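Local coordinates for oxidoreductase protein (Agrobacterium radiobacter, PDB 5UI9) that binds NAD in a Rossmann fold and, as an oxidoreductase of the GFO/IDH/MocA family, probably oxidises or reduces a small hydroxylated substrate with that cofactor, at residues N126-T131 against T183-R188; G151-R156 against A224-D229. One frame throughout, in Å; residues are numbered along the deposited sequence.

Contact 1 of 2, residues N126-T131 against T183-R188. With NAD (nicotinamide-adenine-dinucleotide), chain C.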
loop_
_atom_site.group_PDB
_atom_site.type_symbol
_atom_site.label_atom_id
_atom_site.label_comp_id
_atom_site.label_asym_id
_atom_site.label_seq_id
_atom_site.Cartn_x
_atom_site.Cartn_y
_atom_site.Cartn_z
ATOM N N ASN A 126 17.789 -12.638 7.544
ATOM C CA ASN A 126 17.258 -12.896 8.899
ATOM C C ASN A 126 15.881 -12.290 9.219
ATOM O O ASN A 126 15.308 -12.594 10.266
ATOM C CB ASN A 126 18.309 -12.558 9.999
ATOM C CG ASN A 126 18.789 -11.105 9.978
ATOM O OD1 ASN A 126 18.063 -10.190 9.595
ATOM N ND2 ASN A 126 20.027 -10.891 10.413
ATOM N N PHE A 127 15.330 -11.478 8.316
ATOM C CA PHE A 127 14.039 -10.804 8.577
ATOM C C PHE A 127 12.884 -11.794 8.675
ATOM O O PHE A 127 12.088 -11.706 9.602
ATOM C CB PHE A 127 13.747 -9.708 7.545
ATOM C CG PHE A 127 14.240 -8.351 7.955
ATOM C CD1 PHE A 127 15.564 -8.159 8.310
ATOM C CD2 PHE A 127 13.375 -7.254 7.979
ATOM C CE1 PHE A 127 16.022 -6.909 8.697
ATOM C CE2 PHE A 127 13.830 -5.998 8.352
ATOM C CZ PHE A 127 15.150 -5.823 8.718
ATOM N N ARG A 128 12.831 -12.773 7.769
ATOM C CA ARG A 128 11.824 -13.844 7.861
ATOM C C ARG A 128 11.937 -14.693 9.143
ATOM O O ARG A 128 10.975 -15.360 9.528
ATOM C CB ARG A 128 11.859 -14.755 6.628
ATOM C CG ARG A 128 13.098 -15.652 6.520
ATOM C CD ARG A 128 12.849 -16.836 5.610
ATOM N NE ARG A 128 12.777 -16.440 4.207
ATOM C CZ ARG A 128 12.624 -17.280 3.185
ATOM N NH1 ARG A 128 12.524 -18.591 3.384
ATOM N NH2 ARG A 128 12.592 -16.809 1.947
ATOM N N TRP A 129 13.109 -14.676 9.777
ATOM C CA TRP A 129 13.340 -15.364 11.057
ATOM C C TRP A 129 12.977 -14.555 12.313
ATOM O O TRP A 129 13.126 -15.058 13.423
ATOM C CB TRP A 129 14.797 -15.864 11.132
ATOM C CG TRP A 129 15.039 -17.026 10.243
ATOM C CD1 TRP A 129 15.612 -17.016 9.002
ATOM C CD2 TRP A 129 14.677 -18.384 10.514
ATOM N NE1 TRP A 129 15.638 -18.291 8.491
ATOM C CE2 TRP A 129 15.069 -19.150 9.395
ATOM C CE3 TRP A 129 14.052 -19.026 11.594
ATOM C CZ2 TRP A 129 14.866 -20.534 9.325
ATOM C CZ3 TRP A 129 13.851 -20.407 11.529
ATOM C CH2 TRP A 129 14.257 -21.144 10.400
ATOM N N GLN A 130 12.482 -13.325 12.142
ATOM C CA GLN A 130 11.956 -12.533 13.253
ATOM C C GLN A 130 10.674 -13.184 13.782
ATOM O O GLN A 130 9.846 -13.664 13.003
ATOM C CB GLN A 130 11.634 -11.095 12.809
ATOM C CG GLN A 130 12.840 -10.240 12.429
ATOM C CD GLN A 130 12.465 -8.928 11.734
ATOM O OE1 GLN A 130 13.339 -8.208 11.224
ATOM N NE2 GLN A 130 11.168 -8.616 11.703
ATOM N N THR A 131 10.515 -13.195 15.102
ATOM C CA THR A 131 9.326 -13.778 15.744
ATOM C C THR A 131 7.976 -13.306 15.153
ATOM O O THR A 131 7.133 -14.140 14.836
ATOM C CB THR A 131 9.377 -13.559 17.270
ATOM O OG1 THR A 131 10.576 -14.155 17.784
ATOM C CG2 THR A 131 8.159 -14.173 17.980
ATOM N N THR A 183 12.277 -7.020 2.783
ATOM C CA THR A 183 10.820 -6.903 2.691
ATOM C C THR A 183 10.258 -7.756 1.547
ATOM O O THR A 183 9.192 -8.362 1.677
ATOM C CB THR A 183 10.383 -5.436 2.489
ATOM O OG1 THR A 183 11.259 -4.559 3.207
ATOM C CG2 THR A 183 8.965 -5.230 2.977
ATOM N N LEU A 184 10.980 -7.772 0.430
ATOM C CA LEU A 184 10.666 -8.640 -0.709
ATOM C C LEU A 184 10.798 -10.126 -0.366
ATOM O O LEU A 184 10.009 -10.950 -0.842
ATOM C CB LEU A 184 11.573 -8.304 -1.901
ATOM C CG LEU A 184 11.316 -6.942 -2.553
ATOM C CD1 LEU A 184 12.488 -6.542 -3.438
ATOM C CD2 LEU A 184 10.011 -6.955 -3.343
ATOM N N ASP A 185 11.793 -10.463 0.452
ATOM C CA ASP A 185 11.955 -11.838 0.926
ATOM C C ASP A 185 10.768 -12.241 1.795
ATOM O O ASP A 185 10.280 -13.369 1.687
ATOM C CB ASP A 185 13.245 -12.018 1.730
ATOM C CG ASP A 185 13.543 -13.478 2.016
ATOM O OD1 ASP A 185 13.972 -14.182 1.078
ATOM O OD2 ASP A 185 13.308 -13.931 3.161
ATOM N N ILE A 186 10.312 -11.319 2.651
ATOM C CA ILE A 186 9.139 -11.581 3.490
ATOM C C ILE A 186 7.908 -11.797 2.604
ATOM O O ILE A 186 7.143 -12.721 2.838
ATOM C CB ILE A 186 8.891 -10.474 4.543
ATOM C CG1 ILE A 186 10.025 -10.456 5.577
ATOM C CG2 ILE A 186 7.557 -10.697 5.259
ATOM C CD1 ILE A 186 10.076 -9.220 6.450
ATOM N N ALA A 187 7.729 -10.960 1.588
ATOM C CA ALA A 187 6.594 -11.106 0.668
ATOM C C ALA A 187 6.565 -12.507 0.040
ATOM O O ALA A 187 5.515 -13.139 -0.015
ATOM C CB ALA A 187 6.637 -10.033 -0.412
ATOM N N ARG A 188 7.730 -12.992 -0.392
ATOM C CA ARG A 188 7.874 -14.371 -0.918
ATOM C C ARG A 188 7.581 -15.436 0.125
ATOM O O ARG A 188 6.861 -16.396 -0.138
ATOM C CB ARG A 188 9.295 -14.621 -1.416
ATOM C CG ARG A 188 9.625 -14.007 -2.755
ATOM C CD ARG A 188 10.964 -14.524 -3.261
ATOM N NE ARG A 188 10.990 -15.990 -3.340
ATOM C CZ ARG A 188 11.776 -16.816 -2.639
ATOM N NH1 ARG A 188 12.704 -16.376 -1.784
ATOM N NH2 ARG A 188 11.641 -18.122 -2.820
HETATM P PA NAD C . 31.187 -2.959 7.847
HETATM O O1A NAD C . 31.888 -2.138 6.785
HETATM O O2A NAD C . 30.938 -2.375 9.210
HETATM O O5B NAD C . 31.992 -4.328 8.036
HETATM C C5B NAD C . 32.628 -5.007 6.961
HETATM C C4B NAD C . 33.962 -5.520 7.482
HETATM O O4B NAD C . 34.493 -6.452 6.547
HETATM C C3B NAD C . 34.993 -4.413 7.643
HETATM O O3B NAD C . 35.571 -4.488 8.954
HETATM C C2B NAD C . 36.020 -4.663 6.547
HETATM O O2B NAD C . 37.342 -4.333 6.973
HETATM C C1B NAD C . 35.864 -6.152 6.290
HETATM N N9A NAD C . 36.169 -6.651 4.929
HETATM C C8A NAD C . 35.708 -6.185 3.752
HETATM N N7A NAD C . 36.186 -6.940 2.729
HETATM C C5A NAD C . 36.951 -7.916 3.253
HETATM C C6A NAD C . 37.758 -9.060 2.749
HETATM N N6A NAD C . 37.852 -9.328 1.429
HETATM N N1A NAD C . 38.397 -9.834 3.658
HETATM C C2A NAD C . 38.332 -9.597 4.985
HETATM N N3A NAD C . 37.619 -8.579 5.506
HETATM C C4A NAD C . 36.923 -7.725 4.709
HETATM O O3 NAD C . 29.800 -3.487 7.230
HETATM P PN NAD C . 28.520 -3.904 8.122
HETATM O O1N NAD C . 27.700 -2.682 8.452
HETATM O O2N NAD C . 28.965 -4.812 9.241
HETATM O O5D NAD C . 27.712 -4.728 7.017
HETATM C C5D NAD C . 28.275 -5.908 6.461
HETATM C C4D NAD C . 27.179 -6.652 5.722
HETATM O O4D NAD C . 26.150 -6.991 6.657
HETATM C C3D NAD C . 26.548 -5.805 4.627
HETATM O O3D NAD C . 26.455 -6.564 3.416
HETATM C C2D NAD C . 25.175 -5.441 5.166
HETATM O O2D NAD C . 24.171 -5.377 4.152
HETATM C C1D NAD C . 24.884 -6.575 6.147
HETATM N N1N NAD C . 23.965 -6.250 7.253
HETATM C C2N NAD C . 22.994 -7.142 7.517
HETATM C C3N NAD C . 22.071 -6.953 8.533
HETATM C C7N NAD C . 21.017 -8.004 8.753
HETATM O O7N NAD C . 21.302 -9.183 8.555
HETATM N N7N NAD C . 19.795 -7.655 9.161
HETATM C C4N NAD C . 22.160 -5.792 9.303
HETATM C C5N NAD C . 23.174 -4.872 9.029
HETATM C C6N NAD C . 24.078 -5.126 7.997
HETATM O O HOH W 1 13.736 -12.209 5.173
#
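Asp185 OD2 takes a direct bond from the side chain of Arg128 and a second from a water held by the backbone N of the same residue. The guanidinium reaches the carboxylate side-on: Arg128 NE lies 2.8 Å from Asp185 OD2 on its syn side (N-H...O angle 160°), while Arg128 NH2 binds Asp185 OD1 at 3.1 Å. The two planes are 27° apart, and a bend at chi3 (72°) helps bring the guanidinium up to the helix. The water accepts from Arg128 N at 2.8 Å and donates to Asp185 OD2 at 2.7 Å. Arg188 NH1 stands 3.8 Å from Arg128 NH2; Asp185, with Asp193 and Asp318 salt-bridged to Arg188, probably offsets the like charges, and Thr322 also bonds to Asp185 OD1. Beside them the apolar end of Ile186's longer arm, CD1, suits an aromatic flank, 3.9 Å from Phe127 CB. Phe127, stacked with His182, touches the bound dihydroxy acid; nearby, Asn126 OD1 accepts from NAD N7N at 3.1 Å while ND2 gives a weak bond to NAD O7N, one amide matching the other. A buried ion pair thus ties this ligand-binding loop to helix 175-191, which should limit the loop's movement beside the nicotinamide.

Contact 2 of 2, residues G151-R156 against A224-D229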
loop_
_atom_site.group_PDB
_atom_site.type_symbol
_atom_site.label_atom_id
_atom_site.label_comp_id
_atom_site.label_asym_id
_atom_site.label_seq_id
_atom_site.Cartn_x
_atom_site.Cartn_y
_atom_site.Cartn_z
ATOM N N GLY A 151 -1.877 -8.658 0.013
ATOM C CA GLY A 151 -1.021 -8.310 1.140
ATOM C C GLY A 151 -0.360 -6.957 1.018
ATOM O O GLY A 151 -0.230 -6.418 -0.072
ATOM N N ARG A 152 0.035 -6.408 2.162
ATOM C CA ARG A 152 0.916 -5.266 2.213
ATOM C C ARG A 152 2.021 -5.545 3.213
ATOM O O ARG A 152 1.744 -5.966 4.336
ATOM C CB ARG A 152 0.167 -4.006 2.635
ATOM C CG ARG A 152 1.040 -2.756 2.573
ATOM C CD ARG A 152 0.573 -1.673 3.522
ATOM N NE ARG A 152 1.409 -0.478 3.410
ATOM C CZ ARG A 152 1.329 0.583 4.206
ATOM N NH1 ARG A 152 0.444 0.638 5.194
ATOM N NH2 ARG A 152 2.142 1.605 4.014
ATOM N N PHE A 153 3.258 -5.273 2.798
ATOM C CA PHE A 153 4.450 -5.434 3.617
ATOM C C PHE A 153 5.175 -4.090 3.611
ATOM O O PHE A 153 5.633 -3.645 2.563
ATOM C CB PHE A 153 5.345 -6.529 3.027
ATOM C CG PHE A 153 4.630 -7.832 2.800
ATOM C CD1 PHE A 153 3.914 -8.056 1.619
ATOM C CD2 PHE A 153 4.659 -8.835 3.763
ATOM C CE1 PHE A 153 3.240 -9.250 1.412
ATOM C CE2 PHE A 153 3.984 -10.032 3.561
ATOM C CZ PHE A 153 3.274 -10.238 2.385
ATOM N N SER A 154 5.292 -3.464 4.778
ATOM C CA SER A 154 5.677 -2.054 4.880
ATOM C C SER A 154 6.777 -1.850 5.923
ATOM O O SER A 154 6.657 -2.311 7.050
ATOM C CB SER A 154 4.447 -1.219 5.252
ATOM O OG SER A 154 4.738 0.167 5.242
ATOM N N PHE A 155 7.852 -1.175 5.525
ATOM C CA PHE A 155 8.936 -0.798 6.432
ATOM C C PHE A 155 9.207 0.668 6.151
ATOM O O PHE A 155 9.889 1.001 5.174
ATOM C CB PHE A 155 10.172 -1.670 6.167
ATOM C CG PHE A 155 11.312 -1.462 7.147
ATOM C CD1 PHE A 155 12.159 -0.361 7.048
ATOM C CD2 PHE A 155 11.581 -2.413 8.130
ATOM C CE1 PHE A 155 13.211 -0.187 7.936
ATOM C CE2 PHE A 155 12.634 -2.243 9.015
ATOM C CZ PHE A 155 13.450 -1.127 8.916
ATOM N N ARG A 156 8.629 1.538 6.976
ATOM C CA ARG A 156 8.753 2.988 6.809
ATOM C C ARG A 156 9.341 3.542 8.096
ATOM O O ARG A 156 8.757 3.379 9.165
ATOM C CB ARG A 156 7.398 3.635 6.510
ATOM C CG ARG A 156 6.619 2.968 5.383
ATOM C CD ARG A 156 5.464 3.845 4.902
ATOM N NE ARG A 156 5.956 4.930 4.041
ATOM C CZ ARG A 156 6.341 4.791 2.772
ATOM N NH1 ARG A 156 6.311 3.603 2.162
ATOM N NH2 ARG A 156 6.785 5.854 2.102
ATOM N N ALA A 224 -2.292 -14.034 -5.807
ATOM C CA ALA A 224 -2.269 -12.921 -4.848
ATOM C C ALA A 224 -1.552 -11.688 -5.391
ATOM O O ALA A 224 -0.637 -11.795 -6.198
ATOM C CB ALA A 224 -1.634 -13.350 -3.527
ATOM N N THR A 225 -2.013 -10.522 -4.951
ATOM C CA THR A 225 -1.375 -9.246 -5.241
ATOM C C THR A 225 -0.811 -8.714 -3.938
ATOM O O THR A 225 -1.448 -8.845 -2.896
ATOM C CB THR A 225 -2.396 -8.226 -5.770
ATOM O OG1 THR A 225 -3.033 -8.744 -6.936
ATOM C CG2 THR A 225 -1.726 -6.892 -6.105
ATOM N N SER A 226 0.370 -8.108 -3.982
ATOM C CA SER A 226 0.889 -7.429 -2.804
ATOM C C SER A 226 1.599 -6.113 -3.118
ATOM O O SER A 226 2.016 -5.861 -4.255
ATOM C CB SER A 226 1.773 -8.364 -1.970
ATOM O OG SER A 226 3.088 -8.429 -2.474
ATOM N N ILE A 227 1.673 -5.272 -2.086
ATOM C CA ILE A 227 2.448 -4.044 -2.083
ATOM C C ILE A 227 3.616 -4.206 -1.112
ATOM O O ILE A 227 3.422 -4.602 0.040
ATOM C CB ILE A 227 1.590 -2.845 -1.620
ATOM C CG1 ILE A 227 0.431 -2.592 -2.597
ATOM C CG2 ILE A 227 2.431 -1.583 -1.444
ATOM C CD1 ILE A 227 0.854 -2.210 -4.004
ATOM N N VAL A 228 4.820 -3.906 -1.589
ATOM C CA VAL A 228 5.990 -3.749 -0.737
ATOM C C VAL A 228 6.367 -2.278 -0.795
ATOM O O VAL A 228 6.753 -1.767 -1.855
ATOM C CB VAL A 228 7.161 -4.623 -1.200
ATOM C CG1 VAL A 228 8.428 -4.296 -0.415
ATOM C CG2 VAL A 228 6.795 -6.086 -1.033
ATOM N N ASP A 229 6.239 -1.593 0.334
ATOM C CA ASP A 229 6.572 -0.175 0.399
ATOM C C ASP A 229 7.605 0.060 1.494
ATOM O O ASP A 229 7.404 -0.323 2.643
ATOM C CB ASP A 229 5.311 0.688 0.561
ATOM C CG ASP A 229 4.580 0.455 1.868
ATOM O OD1 ASP A 229 3.741 -0.459 1.940
ATOM O OD2 ASP A 229 4.805 1.231 2.820
#
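Asp229, Phe153 and Gly151 give up more surface than the other residues where strand 151-156 runs parallel to strand 225-229. The Asp229 carboxylate turns across to the neighbouring strand because its CG sits between the backbone N and the carbonyl carbon (chi1 65°). Arg152, extended from CG to NE, meets it side-on: Arg152 NE is 2.8 Å from Asp229 OD1 on the syn side, and Arg152 NH2 approaches Asp229 OD2 from above the carboxylate plane at 2.9 Å. The same OD2 accepts Ser154 OG at 2.6 Å and, through its anti lone pair, Arg156 NH1 at 2.9 Å. A short serine suits the bridge position directly across from the aspartate, whereas the longer arginines reach it from two residues before and two after that serine.

Phe153 points to the other face, as Val228 does, where helix 175-191 packs. Its ring presents an edge to Ser226, CE1 lying 3.8 Å from Ser226 CB, and Phe153 N bonds to Ile227 O at 2.8 Å, almost in line with the carbonyl. Gly151 has no side chain, which leaves room for the Phe153 ring: a CB there would be crowded by CE1. Its N and O bond to Thr225 O and Ile227 N, continuing the parallel ladder.

Arg156 also pairs with Asp249 and meets the ring of Trp150, both of the second subunit, and Ile227 packs on its counterpart there. The three donors on one carboxylate oxygen should favour an ionised Asp229, and the charge would in turn help to position two arginines where the sheet faces the other subunit.

Both contacts are buried, but contact 1 lies about 7 Å from the centre of the chain and contact 2 about 17 Å, beside the subunit interface. Helix 175-191 joins them: Asp185 and the CD1 of Ile186 meet the loop near NAD, while Thr183, Ala187 and the CG2 of Ile186 pack on the sheet, with Thr183 CG2 3.6 Å from Val228 CG1. Each centres on an aspartate and arginines, yet contact 1 joins loop to helix through side chains and a water, whereas contact 2 adds a ladder of backbone bonds. The charged groups of contact 1 find further partners within the chain, whereas Arg156 of contact 2 pairs with the second subunit.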